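Local coordinates for ABC-type branched-chain amino acid transport systems periplasmic component-like protein (Thermomonospora curvata, PDB 4N03), which probably binds fatty acids outside the cell membrane and delivers them to an ABC transporter, at residues 213-218 with 239-244; 91-96 with 120-125; 282-285 with 290-293; 156-161 with 385-390. All coordinates share one frame; numbering follows the deposited sequence.

Contact 1: residues 213-218 with 239-244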
loop_
_atom_site.group_PDB
_atom_site.type_symbol
_atom_site.label_atom_id
_atom_site.label_comp_id
_atom_site.label_asym_id
_atom_site.label_seq_id
_atom_site.Cartn_x
_atom_site.Cartn_y
_atom_site.Cartn_z
ATOM N N SER A 213 -7.019 -7.977 24.892
ATOM C CA SER A 213 -7.078 -9.410 24.974
ATOM C C SER A 213 -5.992 -10.054 24.123
ATOM O O SER A 213 -5.447 -11.081 24.499
ATOM C CB SER A 213 -8.450 -9.923 24.586
ATOM O OG SER A 213 -8.764 -9.624 23.235
ATOM N N GLN A 214 -5.654 -9.425 22.999
ATOM C CA GLN A 214 -4.561 -9.919 22.175
ATOM C C GLN A 214 -3.235 -9.816 22.900
ATOM O O GLN A 214 -2.423 -10.759 22.887
ATOM C CB GLN A 214 -4.513 -9.167 20.862
ATOM C CG GLN A 214 -5.624 -9.516 19.898
ATOM C CD GLN A 214 -6.961 -9.023 20.331
ATOM O OE1 GLN A 214 -7.111 -7.997 21.019
ATOM N NE2 GLN A 214 -7.977 -9.765 19.942
ATOM N N VAL A 215 -3.011 -8.686 23.574
ATOM C CA VAL A 215 -1.792 -8.539 24.361
ATOM C C VAL A 215 -1.706 -9.584 25.471
ATOM O O VAL A 215 -0.635 -10.164 25.710
ATOM C CB VAL A 215 -1.677 -7.094 24.890
ATOM C CG1 VAL A 215 -0.532 -6.975 25.899
ATOM C CG2 VAL A 215 -1.455 -6.099 23.751
ATOM N N ALA A 216 -2.819 -9.823 26.155
ATOM C CA ALA A 216 -2.842 -10.837 27.202
ATOM C C ALA A 216 -2.469 -12.211 26.622
ATOM O O ALA A 216 -1.722 -12.987 27.234
ATOM C CB ALA A 216 -4.224 -10.919 27.865
ATOM N N ALA A 217 -3.009 -12.522 25.446
ATOM C CA ALA A 217 -2.721 -13.808 24.835
ATOM C C ALA A 217 -1.248 -13.914 24.418
ATOM O O ALA A 217 -0.617 -14.954 24.611
ATOM C CB ALA A 217 -3.631 -14.034 23.643
ATOM N N LEU A 218 -0.696 -12.843 23.833
ATOM C CA LEU A 218 0.711 -12.806 23.477
ATOM C C LEU A 218 1.621 -13.044 24.684
ATOM O O LEU A 218 2.629 -13.749 24.603
ATOM C CB LEU A 218 1.056 -11.474 22.803
ATOM C CG LEU A 218 0.429 -11.273 21.434
ATOM C CD1 LEU A 218 0.444 -9.815 21.081
ATOM C CD2 LEU A 218 1.168 -12.065 20.377
ATOM N N ALA A 239 0.567 -1.558 20.839
ATOM C CA ALA A 239 1.869 -1.112 21.314
ATOM C C ALA A 239 1.731 -0.501 22.688
ATOM O O ALA A 239 2.497 -0.785 23.588
ATOM C CB ALA A 239 2.499 -0.114 20.324
ATOM N N GLY A 240 0.738 0.376 22.859
ATOM C CA GLY A 240 0.569 1.014 24.158
ATOM C C GLY A 240 0.280 0.035 25.263
ATOM O O GLY A 240 0.886 0.098 26.335
ATOM N N ILE A 241 -0.645 -0.899 25.038
ATOM C CA ILE A 241 -0.960 -1.855 26.072
ATOM C C ILE A 241 0.255 -2.753 26.371
ATOM O O ILE A 241 0.585 -3.025 27.516
ATOM C CB ILE A 241 -2.229 -2.641 25.734
ATOM C CG1 ILE A 241 -3.434 -1.728 25.634
ATOM C CG2 ILE A 241 -2.469 -3.722 26.763
ATOM C CD1 ILE A 241 -4.602 -2.404 24.953
ATOM N N ALA A 242 0.923 -3.250 25.325
ATOM C CA ALA A 242 2.085 -4.106 25.544
ATOM C C ALA A 242 3.113 -3.419 26.411
ATOM O O ALA A 242 3.621 -3.995 27.376
ATOM C CB ALA A 242 2.719 -4.520 24.217
ATOM N N ARG A 243 3.440 -2.134 26.094
ATOM C CA ARG A 243 4.486 -1.499 26.872
ATOM C C ARG A 243 4.022 -1.184 28.291
ATOM O O ARG A 243 4.813 -1.288 29.216
ATOM C CB ARG A 243 4.985 -0.228 26.170
ATOM C CG ARG A 243 5.527 -0.508 24.772
ATOM C CD ARG A 243 6.558 -1.611 24.731
ATOM N NE ARG A 243 7.020 -1.809 23.362
ATOM C CZ ARG A 243 7.462 -2.957 22.861
ATOM N NH1 ARG A 243 7.513 -4.064 23.598
ATOM N NH2 ARG A 243 7.832 -2.993 21.605
ATOM N N SER A 244 2.727 -0.923 28.464
ATOM C CA SER A 244 2.169 -0.671 29.814
ATOM C C SER A 244 2.171 -1.917 30.678
ATOM O O SER A 244 2.021 -1.860 31.883
ATOM C CB SER A 244 0.712 -0.160 29.706
ATOM O OG SER A 244 -0.216 -1.204 29.384
#
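Val215 meets Ile241 and Ala242 without any ring, side-chain amide or carboxylate between them. The flat group that does come close is the backbone peptide joining Ile241 to Ala242, whose nitrogen, Ala242 N, lies 4.0 Å from Val215 CG2. The rest is aliphatic. Val215 CG1 is anti to its backbone nitrogen (chi1 171°) and touches two partners. It lies 3.9 Å from Ile241 CG2 and equally far from Ala242 CA. The methyl Ala242 CB is looser, 4.4 Å from Val215 CG1. Ile241 CG2 in turn touches CB and both methyls of Val215, and the two branched side chains cross at an oblique angle. Helices 212-220 and 232-244 are neighbouring helices of one Rossmann-like lobe of the periplasmic binding protein fold. Helix 232-244 forms the beta-alpha-beta crossover between the parallel strands 225-229 and 251-253. Helix 212-220 rests on strand 198-204 through Ala217 and Leu218. Met247 packs against Val215 as well. Cut back to alanine, Val215 would be likely to leave a gap between the helices, with Ile241 CG2 losing the methyls it packs on. At the end of helix 232-244, Ser244 OG donates to Ile241 O at 2.7 Å. The hydroxyl stands 22° out of the carbonyl plane.

Contact 2: residues 91-96 with 120-125; sequences SIYTEL and ESDKMF
Tyr93 reaches across to Asp122 because its CG is anti to the backbone nitrogen (chi1 -178°), which carries the phenol off the helix. Asp122 comes from the opposite direction. Both belong to a Rossmann-like lobe of the periplasmic binding protein fold, where helices 86-96 and 109-122 lie beside a four-stranded parallel sheet. Helix 109-122 ends in a Schellman motif, with Lys123 at positive phi. The chain then turns toward strand 126-129, and Met124 also faces Tyr93.

Tyr93 OH donates to Asp122 OD2 at 2.7 Å. The acceptor uses its anti lone pair, the one away from the other oxygen. Asp122 OD2 lies at the ring edge, near the ring plane and 3.3 Å from Tyr93 CE1. Carboxylate and ring are nearly coplanar, their planes 7° apart. Asn97 ND2 donates to the same oxygen. Two donors thus grip Asp122 OD2, which should help to fix the rotation of the carboxylate. Val115, Arg118 and Ile119 of helix 109-122 pack on Tyr93. Asp122 O accepts from Arg336, which ties this helix end to helix 336-343.

Met124, a selenomethionine, is bent at its second and third torsions. Its CB lies 3.7 Å from Tyr93 OH, and its terminal methyl CE folds back to 4.2 Å from Tyr93 CE2.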
loop_
_atom_site.group_PDB
_atom_site.type_symbol
_atom_site.label_atom_id
_atom_site.label_comp_id
_atom_site.label_asym_id
_atom_site.label_seq_id
_atom_site.Cartn_x
_atom_site.Cartn_y
_atom_site.Cartn_z
ATOM N N SER A 91 -20.524 -1.847 -4.656
ATOM C CA SER A 91 -21.520 -0.870 -5.033
ATOM C C SER A 91 -20.869 0.338 -5.725
ATOM O O SER A 91 -21.328 0.796 -6.764
ATOM C CB SER A 91 -22.281 -0.426 -3.775
ATOM O OG SER A 91 -23.315 0.474 -4.112
ATOM N N ILE A 92 -19.766 0.844 -5.143
ATOM C CA ILE A 92 -19.029 1.959 -5.739
ATOM C C ILE A 92 -18.476 1.577 -7.096
ATOM O O ILE A 92 -18.611 2.299 -8.044
ATOM C CB ILE A 92 -17.899 2.443 -4.829
ATOM C CG1 ILE A 92 -18.527 3.247 -3.678
ATOM C CG2 ILE A 92 -16.868 3.272 -5.594
ATOM C CD1 ILE A 92 -17.641 3.457 -2.472
ATOM N N TYR A 93 -17.892 0.368 -7.196
ATOM C CA TYR A 93 -17.354 -0.065 -8.465
ATOM C C TYR A 93 -18.448 -0.009 -9.528
ATOM O O TYR A 93 -18.235 0.471 -10.632
ATOM C CB TYR A 93 -16.738 -1.467 -8.351
ATOM C CG TYR A 93 -16.116 -1.921 -9.649
ATOM C CD1 TYR A 93 -16.883 -2.582 -10.600
ATOM C CD2 TYR A 93 -14.830 -1.580 -9.984
ATOM C CE1 TYR A 93 -16.339 -2.929 -11.830
ATOM C CE2 TYR A 93 -14.280 -1.941 -11.206
ATOM C CZ TYR A 93 -15.045 -2.620 -12.125
ATOM O OH TYR A 93 -14.497 -2.932 -13.336
ATOM N N THR A 94 -19.625 -0.501 -9.212
ATOM C CA THR A 94 -20.673 -0.570 -10.235
ATOM C C THR A 94 -21.180 0.832 -10.589
ATOM O O THR A 94 -21.677 1.028 -11.698
ATOM C CB THR A 94 -21.812 -1.448 -9.802
ATOM O OG1 THR A 94 -22.409 -0.876 -8.680
ATOM C CG2 THR A 94 -21.386 -2.805 -9.418
ATOM N N GLU A 95 -21.027 1.800 -9.689
ATOM C CA GLU A 95 -21.376 3.201 -9.973
ATOM C C GLU A 95 -20.341 3.924 -10.823
ATOM O O GLU A 95 -20.628 4.976 -11.436
ATOM C CB GLU A 95 -21.463 3.984 -8.679
ATOM C CG GLU A 95 -22.562 3.637 -7.718
ATOM C CD GLU A 95 -22.496 4.559 -6.507
ATOM O OE1 GLU A 95 -21.830 4.220 -5.483
ATOM O OE2 GLU A 95 -23.045 5.680 -6.603
ATOM N N LEU A 96 -19.117 3.418 -10.830
ATOM C CA LEU A 96 -18.058 4.080 -11.553
ATOM C C LEU A 96 -17.749 3.397 -12.858
ATOM O O LEU A 96 -17.207 4.053 -13.734
ATOM C CB LEU A 96 -16.757 4.047 -10.745
ATOM C CG LEU A 96 -16.713 4.848 -9.466
ATOM C CD1 LEU A 96 -15.393 4.534 -8.778
ATOM C CD2 LEU A 96 -16.836 6.314 -9.783
ATOM N N GLU A 120 -11.595 -7.757 -14.329
ATOM C CA GLU A 120 -11.074 -8.533 -15.452
ATOM C C GLU A 120 -12.016 -8.430 -16.675
ATOM O O GLU A 120 -11.571 -8.211 -17.811
ATOM C CB GLU A 120 -10.887 -9.987 -15.055
ATOM C CG GLU A 120 -10.166 -10.807 -16.114
ATOM C CD GLU A 120 -8.630 -10.539 -16.102
ATOM O OE1 GLU A 120 -8.062 -10.258 -15.004
ATOM O OE2 GLU A 120 -7.997 -10.622 -17.158
ATOM N N SER A 121 -13.316 -8.549 -16.415
ATOM C CA SER A 121 -14.296 -8.496 -17.478
ATOM C C SER A 121 -14.320 -7.141 -18.145
ATOM O O SER A 121 -14.455 -7.005 -19.352
ATOM C CB SER A 121 -15.675 -8.835 -16.919
ATOM O OG SER A 121 -16.647 -8.826 -17.949
ATOM N N ASP A 122 -14.171 -6.105 -17.332
ATOM C CA ASP A 122 -14.231 -4.701 -17.771
ATOM C C ASP A 122 -12.906 -4.218 -18.359
ATOM O O ASP A 122 -12.844 -3.152 -18.958
ATOM C CB ASP A 122 -14.641 -3.806 -16.604
ATOM C CG ASP A 122 -16.078 -3.966 -16.206
ATOM O OD1 ASP A 122 -16.903 -4.453 -17.027
ATOM O OD2 ASP A 122 -16.398 -3.563 -15.090
ATOM N N LYS A 123 -11.831 -4.975 -18.198
ATOM C CA LYS A 123 -10.479 -4.573 -18.583
ATOM C C LYS A 123 -10.065 -3.269 -17.885
ATOM O O LYS A 123 -9.409 -2.402 -18.467
ATOM C CB LYS A 123 -10.346 -4.457 -20.106
ATOM C CG LYS A 123 -10.659 -5.765 -20.832
ATOM C CD LYS A 123 -10.496 -5.628 -22.333
ATOM C CE LYS A 123 -10.315 -6.957 -23.044
ATOM N NZ LYS A 123 -11.267 -8.044 -22.687
HETATM N N MSE A 124 -10.391 -3.161 -16.609
HETATM C CA MSE A 124 -10.209 -1.910 -15.850
HETATM C C MSE A 124 -8.841 -1.875 -15.234
HETATM O O MSE A 124 -8.577 -2.587 -14.272
HETATM C CB MSE A 124 -11.272 -1.876 -14.742
HETATM C CG MSE A 124 -11.243 -0.560 -13.918
HETATM SE SE MSE A 124 -11.875 0.965 -14.925
HETATM C CE MSE A 124 -13.782 0.695 -14.442
ATOM N N PHE A 125 -7.966 -0.992 -15.733
ATOM C CA PHE A 125 -6.675 -0.821 -15.107
ATOM C C PHE A 125 -6.852 -0.286 -13.726
ATOM O O PHE A 125 -7.446 0.792 -13.559
ATOM C CB PHE A 125 -5.793 0.119 -15.969
ATOM C CG PHE A 125 -4.418 0.385 -15.434
ATOM C CD1 PHE A 125 -3.706 -0.570 -14.718
ATOM C CD2 PHE A 125 -3.811 1.631 -15.649
ATOM C CE1 PHE A 125 -2.444 -0.302 -14.234
ATOM C CE2 PHE A 125 -2.529 1.850 -15.188
ATOM C CZ PHE A 125 -1.853 0.920 -14.460
#

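Contact 3: residues 282-285 with 290-293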
loop_
_atom_site.group_PDB
_atom_site.type_symbol
_atom_site.label_atom_id
_atom_site.label_comp_id
_atom_site.label_asym_id
_atom_site.label_seq_id
_atom_site.Cartn_x
_atom_site.Cartn_y
_atom_site.Cartn_z
ATOM N N ALA A 282 9.296 4.225 0.497
ATOM C CA ALA A 282 10.150 5.113 1.248
ATOM C C ALA A 282 9.285 6.113 2.045
ATOM O O ALA A 282 8.228 6.535 1.559
ATOM C CB ALA A 282 11.038 5.887 0.313
ATOM N N PRO A 283 9.727 6.451 3.253
ATOM C CA PRO A 283 9.039 7.490 3.980
ATOM C C PRO A 283 9.423 8.903 3.444
ATOM O O PRO A 283 10.376 9.055 2.687
ATOM C CB PRO A 283 9.530 7.271 5.398
ATOM C CG PRO A 283 10.925 6.796 5.227
ATOM C CD PRO A 283 10.888 5.969 3.970
HETATM N N MSE A 284 8.703 9.931 3.897
HETATM C CA MSE A 284 8.898 11.340 3.441
HETATM C C MSE A 284 10.203 11.935 3.893
HETATM O O MSE A 284 10.547 13.028 3.463
HETATM C CB MSE A 284 7.677 12.146 3.838
HETATM C CG MSE A 284 6.434 11.603 3.142
HETATM SE SE MSE A 284 5.638 12.825 1.874
HETATM C CE MSE A 284 7.196 13.179 0.770
ATOM N N SER A 285 10.915 11.286 4.789
ATOM C CA SER A 285 12.226 11.695 5.266
ATOM C C SER A 285 13.379 11.154 4.458
ATOM O O SER A 285 14.524 11.493 4.702
ATOM C CB SER A 285 12.372 11.277 6.708
ATOM O OG SER A 285 12.286 9.866 6.780
ATOM N N ALA A 290 13.107 13.632 -5.381
ATOM C CA ALA A 290 11.685 13.650 -5.692
ATOM C C ALA A 290 10.848 13.633 -4.424
ATOM O O ALA A 290 9.737 14.157 -4.423
ATOM C CB ALA A 290 11.291 12.493 -6.581
ATOM N N ILE A 291 11.373 12.997 -3.371
ATOM C CA ILE A 291 10.663 12.975 -2.083
ATOM C C ILE A 291 10.623 14.385 -1.478
ATOM O O ILE A 291 9.589 14.828 -1.012
ATOM C CB ILE A 291 11.346 12.000 -1.110
ATOM C CG1 ILE A 291 11.101 10.581 -1.534
ATOM C CG2 ILE A 291 10.934 12.213 0.336
ATOM C CD1 ILE A 291 9.728 9.977 -1.249
ATOM N N LYS A 292 11.770 15.053 -1.475
ATOM C CA LYS A 292 11.853 16.443 -0.973
ATOM C C LYS A 292 10.924 17.386 -1.751
ATOM O O LYS A 292 10.192 18.211 -1.176
ATOM C CB LYS A 292 13.309 16.887 -1.032
ATOM C CG LYS A 292 14.215 16.184 -0.049
ATOM C CD LYS A 292 15.688 16.547 -0.181
ATOM C CE LYS A 292 16.576 15.563 0.564
ATOM N NZ LYS A 292 16.368 15.594 2.043
ATOM N N LYS A 293 10.921 17.258 -3.062
ATOM C CA LYS A 293 10.032 18.048 -3.911
ATOM C C LYS A 293 8.562 17.802 -3.604
ATOM O O LYS A 293 7.737 18.731 -3.549
ATOM C CB LYS A 293 10.372 17.808 -5.371
ATOM C CG LYS A 293 9.579 18.585 -6.401
ATOM C CD LYS A 293 10.042 18.223 -7.815
ATOM C CE LYS A 293 9.512 19.228 -8.827
ATOM N NZ LYS A 293 10.060 18.973 -10.189
#
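Met284 O and the methyl Ile291 CG2 come within 3.3 Å, but this is packing and not a hydrogen bond. The sound polar bond beside the contact belongs to the next residue. Ser285 OG bonds to Ala383 O, which fastens 282-285 to strand 383-390.

Across the contact itself Ile291 does most of the touching. Its CG2 branch is anti to the backbone nitrogen and faces the backbone of 282-285. The same methyl lies 3.6 Å from Met284 C and 4.0 Å from Pro283 O. The other branch ends in Ile291 CD1, which reaches to 4.1 Å from Pro283 O. Met284 O thus lies close against the CG2 branch, while Pro283 O is looser, near both CG2 and CD1.

Met284 is a selenomethionine modelled in two conformers. In the one described here the chain is bent at chi2 and chi3. Its terminal methyl CE comes 3.4 Å from Ile291 O and 3.9 Å from Ile291 CG2. Both approaches are doubtful, because a second conformer exists.

This is the loop from strand 275-279 to helix 289-301, in the lobe of the periplasmic binding protein fold built on the mixed sheet. Val312 of helix 309-330 touches both Met284 and Ile291, and Leu353 also packs on Ile291. Pro283 rests on Ile373, Ala383 and Ile385, its side chain about 9 Å from the bound palmitic acid.

No hydrogen bond joins the two segments. Their fit therefore rests on van der Waals packing, part of it methyl against backbone carbonyl.

Contact 4: residues 156-161 with 385-390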
loop_
_atom_site.group_PDB
_atom_site.type_symbol
_atom_site.label_atom_id
_atom_site.label_comp_id
_atom_site.label_asym_id
_atom_site.label_seq_id
_atom_site.Cartn_x
_atom_site.Cartn_y
_atom_site.Cartn_z
ATOM N N VAL A 156 11.156 -10.698 9.108
ATOM C CA VAL A 156 11.595 -11.729 10.038
ATOM C C VAL A 156 13.066 -12.026 9.869
ATOM O O VAL A 156 13.785 -12.201 10.853
ATOM C CB VAL A 156 10.706 -12.981 9.937
ATOM C CG1 VAL A 156 11.277 -14.107 10.767
ATOM C CG2 VAL A 156 9.277 -12.612 10.360
ATOM N N GLN A 157 13.533 -12.089 8.630
ATOM C CA GLN A 157 14.964 -12.286 8.426
ATOM C C GLN A 157 15.750 -11.156 9.081
ATOM O O GLN A 157 16.792 -11.351 9.688
ATOM C CB GLN A 157 15.297 -12.373 6.962
ATOM C CG GLN A 157 16.786 -12.620 6.691
ATOM C CD GLN A 157 17.238 -13.994 7.130
ATOM O OE1 GLN A 157 17.007 -14.991 6.432
ATOM N NE2 GLN A 157 17.850 -14.083 8.284
ATOM N N TRP A 158 15.239 -9.918 8.976
ATOM C CA TRP A 158 15.856 -8.768 9.629
ATOM C C TRP A 158 15.856 -8.895 11.131
ATOM O O TRP A 158 16.870 -8.657 11.775
ATOM C CB TRP A 158 15.148 -7.489 9.194
ATOM C CG TRP A 158 15.646 -6.227 9.825
ATOM C CD1 TRP A 158 16.737 -5.506 9.472
ATOM C CD2 TRP A 158 15.045 -5.553 10.923
ATOM N NE1 TRP A 158 16.845 -4.398 10.279
ATOM C CE2 TRP A 158 15.840 -4.417 11.196
ATOM C CE3 TRP A 158 13.925 -5.798 11.703
ATOM C CZ2 TRP A 158 15.531 -3.518 12.210
ATOM C CZ3 TRP A 158 13.612 -4.876 12.720
ATOM C CH2 TRP A 158 14.419 -3.764 12.950
ATOM N N LEU A 159 14.732 -9.315 11.717
ATOM C CA LEU A 159 14.713 -9.538 13.165
ATOM C C LEU A 159 15.811 -10.499 13.615
ATOM O O LEU A 159 16.452 -10.325 14.640
ATOM C CB LEU A 159 13.361 -10.067 13.630
ATOM C CG LEU A 159 12.160 -9.129 13.556
ATOM C CD1 LEU A 159 10.886 -9.865 13.893
ATOM C CD2 LEU A 159 12.328 -7.922 14.460
HETATM N N MSE A 160 16.013 -11.594 12.838
HETATM C CA MSE A 160 17.050 -12.579 13.143
HETATM C C MSE A 160 18.446 -12.007 12.960
HETATM O O MSE A 160 19.341 -12.203 13.782
HETATM C CB MSE A 160 16.968 -13.742 12.174
HETATM C CG MSE A 160 15.746 -14.585 12.383
HETATM SE SE MSE A 160 16.122 -15.970 13.712
HETATM C CE MSE A 160 17.355 -16.789 12.454
ATOM N N ASP A 161 18.626 -11.286 11.855
ATOM C CA ASP A 161 19.925 -10.675 11.592
ATOM C C ASP A 161 20.313 -9.668 12.654
ATOM O O ASP A 161 21.499 -9.547 12.985
ATOM C CB ASP A 161 19.910 -9.933 10.255
ATOM C CG ASP A 161 19.852 -10.831 9.060
ATOM O OD1 ASP A 161 20.010 -12.060 9.167
ATOM O OD2 ASP A 161 19.618 -10.263 7.964
ATOM N N ILE A 385 13.905 5.808 7.943
ATOM C CA ILE A 385 14.472 4.511 7.549
ATOM C C ILE A 385 15.385 3.986 8.638
ATOM O O ILE A 385 16.288 4.687 9.116
ATOM C CB ILE A 385 15.236 4.687 6.223
ATOM C CG1 ILE A 385 14.255 4.970 5.106
ATOM C CG2 ILE A 385 16.060 3.439 5.911
ATOM C CD1 ILE A 385 14.894 5.425 3.795
ATOM N N VAL A 386 15.162 2.736 9.029
ATOM C CA VAL A 386 16.062 2.006 9.908
ATOM C C VAL A 386 16.948 1.104 9.059
ATOM O O VAL A 386 18.150 1.040 9.284
ATOM C CB VAL A 386 15.258 1.184 10.954
ATOM C CG1 VAL A 386 16.170 0.354 11.839
ATOM C CG2 VAL A 386 14.495 2.180 11.820
ATOM N N GLU A 387 16.354 0.415 8.083
ATOM C CA GLU A 387 17.112 -0.431 7.161
ATOM C C GLU A 387 16.728 -0.068 5.779
ATOM O O GLU A 387 15.551 -0.074 5.415
ATOM C CB GLU A 387 16.809 -1.906 7.421
ATOM C CG GLU A 387 17.768 -2.879 6.785
ATOM C CD GLU A 387 19.133 -2.829 7.418
ATOM O OE1 GLU A 387 19.225 -2.759 8.661
ATOM O OE2 GLU A 387 20.102 -2.928 6.671
ATOM N N GLN A 388 17.730 0.274 4.968
ATOM C CA GLN A 388 17.488 0.581 3.562
ATOM C C GLN A 388 16.903 -0.652 2.869
ATOM O O GLN A 388 17.114 -1.797 3.276
ATOM C CB GLN A 388 18.791 0.956 2.837
ATOM C CG GLN A 388 19.360 2.314 3.244
ATOM C CD GLN A 388 18.476 3.506 2.861
ATOM O OE1 GLN A 388 17.638 3.451 1.959
ATOM N NE2 GLN A 388 18.701 4.606 3.515
ATOM N N ALA A 389 16.140 -0.417 1.816
ATOM C CA ALA A 389 15.427 -1.513 1.149
ATOM C C ALA A 389 16.341 -2.647 0.765
ATOM O O ALA A 389 17.398 -2.435 0.190
ATOM C CB ALA A 389 14.683 -1.019 -0.053
ATOM N N PHE A 390 15.929 -3.862 1.086
ATOM C CA PHE A 390 16.712 -5.056 0.830
ATOM C C PHE A 390 15.811 -6.217 0.443
ATOM O O PHE A 390 14.674 -6.295 0.840
ATOM C CB PHE A 390 17.578 -5.432 2.039
ATOM C CG PHE A 390 16.780 -5.915 3.226
ATOM C CD1 PHE A 390 16.179 -5.014 4.071
ATOM C CD2 PHE A 390 16.546 -7.285 3.454
ATOM C CE1 PHE A 390 15.394 -5.438 5.119
ATOM C CE2 PHE A 390 15.739 -7.705 4.516
ATOM C CZ PHE A 390 15.147 -6.762 5.316
#
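Trp158 touches three residues of 385-390. Its NE1 gives a weak hydrogen bond to Glu387 OE1, 3.3 Å long and bent to 142° at the hydrogen. That oxygen lies in the indole plane, at the ring edge, while the carboxylate is turned 55° from the ring. The aliphatic part of Glu387 helps too, with CB 3.8 Å from Trp158 NE1. Farther round the indole, Trp158 CZ2 meets Val386 CG1 at 3.9 Å. At the root of the side chain, Trp158 CB is 3.9 Å from Phe390 CZ. Phe390 reaches it with CG placed between its backbone nitrogen and carbonyl carbon (chi1 69°).

With a leucine in place of Glu387, Trp158 NE1 would probably lose this acceptor and face hydrocarbon instead.

In the second shell, Phe276 meets the Trp158 ring edge-to-face, and Ile372 packs on both Trp158 and Glu387. Lys162 forms a long, weak ion pair with Glu387 OE1. Val386 and Glu387 both face Ile372 on the adjoining antiparallel strand. Helix 148-161 thus packs against a classic beta bulge in strand 383-390, at the edge of the seven-stranded mixed sheet.

In the fold
Contact 2 comes first along the chain and belongs to the lobe built on the four-stranded parallel sheet. The chain then enters the seven-stranded mixed sheet with its helices. Segment 156-161 opens contact 4, contacts 1 and 3 follow, and 385-390 closes contact 4 last. Contact 1 lies among helices near one edge of that sheet, and contact 4 involves strand 383-390 at the other. Their centres are 24 Å apart. Contacts 3 and 4 touch directly, Pro283 CD lying 3.7 Å from Ile385 CG1. Contact 2 is 32 to 41 Å from the other centres. Two such lobes are consistent with a ligand held between them, as in other periplasmic binding proteins.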